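Local coordinates for protein (histonelike protein HU) (Thermotoga maritima, PDB 1B8Z) that binds and wraps DNA as a histone-like HU protein, stabilising the double helix against denaturation under extreme conditions, at the interface of chains A and B. Residues are numbered along the deposited sequence; one frame, centred on the assembly and turned at random. Chains: chain A/B, Protein (histonelike protein HU).

The interface of chains A and B. Residues chain A 44-45, 47; chain B 3, 6, 29.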
# COMPACT_ATOMS: atom_id res chain seq x y z
N ILE A 44 0.51 9.51 2.20
CA ILE A 44 -0.88 9.19 1.90
C ILE A 44 -1.74 9.67 3.06
O ILE A 44 -1.71 9.06 4.14
CB ILE A 44 -1.08 7.67 1.71
CG1 ILE A 44 -0.20 7.18 0.55
CG2 ILE A 44 -2.55 7.38 1.46
CD1 ILE A 44 -0.05 5.67 0.45
N VAL A 45 -2.50 10.72 2.85
CA VAL A 45 -3.38 11.25 3.89
C VAL A 45 -4.29 10.20 4.49
O VAL A 45 -4.87 9.37 3.80
CB VAL A 45 -4.22 12.41 3.30
CG1 VAL A 45 -4.98 12.00 2.05
CG2 VAL A 45 -5.17 12.99 4.34
N PHE A 47 -3.34 7.67 6.24
CA PHE A 47 -2.66 6.38 6.34
C PHE A 47 -1.27 6.57 6.90
O PHE A 47 -0.95 6.12 8.01
CB PHE A 47 -2.68 5.61 5.01
CG PHE A 47 -2.17 4.20 5.16
CD1 PHE A 47 -2.95 3.22 5.75
CD2 PHE A 47 -0.91 3.88 4.70
CE1 PHE A 47 -2.46 1.93 5.87
CE2 PHE A 47 -0.41 2.59 4.82
CZ PHE A 47 -1.19 1.62 5.41
N LYS B 3 -1.23 11.45 -2.24
CA LYS B 3 -2.15 10.40 -2.69
C LYS B 3 -2.70 10.66 -4.07
O LYS B 3 -2.76 9.74 -4.91
CB LYS B 3 -3.31 10.30 -1.69
CG LYS B 3 -4.24 9.12 -2.04
CD LYS B 3 -5.32 9.13 -0.95
CE LYS B 3 -6.30 7.98 -1.20
NZ LYS B 3 -7.41 8.09 -0.19
N LEU B 6 -0.02 9.80 -6.57
CA LEU B 6 0.11 8.33 -6.61
C LEU B 6 -0.98 7.74 -7.49
O LEU B 6 -0.67 6.89 -8.36
CB LEU B 6 0.05 7.78 -5.17
CG LEU B 6 0.02 6.24 -5.03
CD1 LEU B 6 1.28 5.63 -5.61
CD2 LEU B 6 -0.15 5.88 -3.55
N LEU B 29 -6.13 0.21 1.52
CA LEU B 29 -5.79 0.89 2.77
C LEU B 29 -6.80 0.55 3.88
O LEU B 29 -6.31 0.34 4.99
CB LEU B 29 -5.72 2.41 2.61
CG LEU B 29 -4.70 2.85 1.55
CD1 LEU B 29 -4.86 4.35 1.34
CD2 LEU B 29 -3.28 2.45 1.93
O HOH W 1 -2.08 12.56 0.51
O HOH W 2 -6.43 7.66 2.44
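With CG anti to the backbone N (chi1 -172°), A:Phe47 presents one face of its ring to B:Leu29, whose own CG stands beside the backbone N and anti to the carbonyl carbon (chi1 -58°), bringing CD2, one tip of the leucine fork, over that face. The contact belongs to the dimer interface of the bacterial histone-like HU family, where the short strand 42-44 and the loop that follows it in one subunit pack on helices 3-14 and 18-37 of the other. Methyl CD2 of B:Leu29 sits 3.7 Å above the ring plane of A:Phe47, over its centre, a CH-pi contact. Centring is confirmed by near-equal distances around the ring, from 3.8 Å at A:Phe47 CG to 4.1 Å at A:Phe47 CZ, both measured to B:Leu29 CD2. An alanine in place of A:Phe47 would probably open a gap beneath this methyl and leave the B:Leu29 fork freer to turn.

The other branch of that leucine, CD1, meets A:Ile44 CG2 at 3.8 Å, so the fork spans two residues of chain A. A:Ile44 in turn divides its branches: CG2 faces B:Leu29 and B:Lys3, whereas CD1 reaches B:Leu6 CD2 at 4.0 Å. B:Lys3, extended beyond CG, crosses A:Ile44 and A:Val45 at about a right angle; its CD methylene passes 4.1 Å from A:Ile44 CG2 and loosely beside A:Val45 CG1.

Polar groups at both ends of this lysine are linked to A:Val45 through water. Water 1 lies 3.0 Å from A:Val45 N and also pairs with B:Lys3 N at the start of helix 3-14; both N-H groups point nearly straight at it, with 160° at the hydrogen of A:Val45. Water 2 lies 2.8 Å from B:Lys3 NZ, the side-chain amine, and joins it to the backbone carbonyl oxygen A:Val45 O.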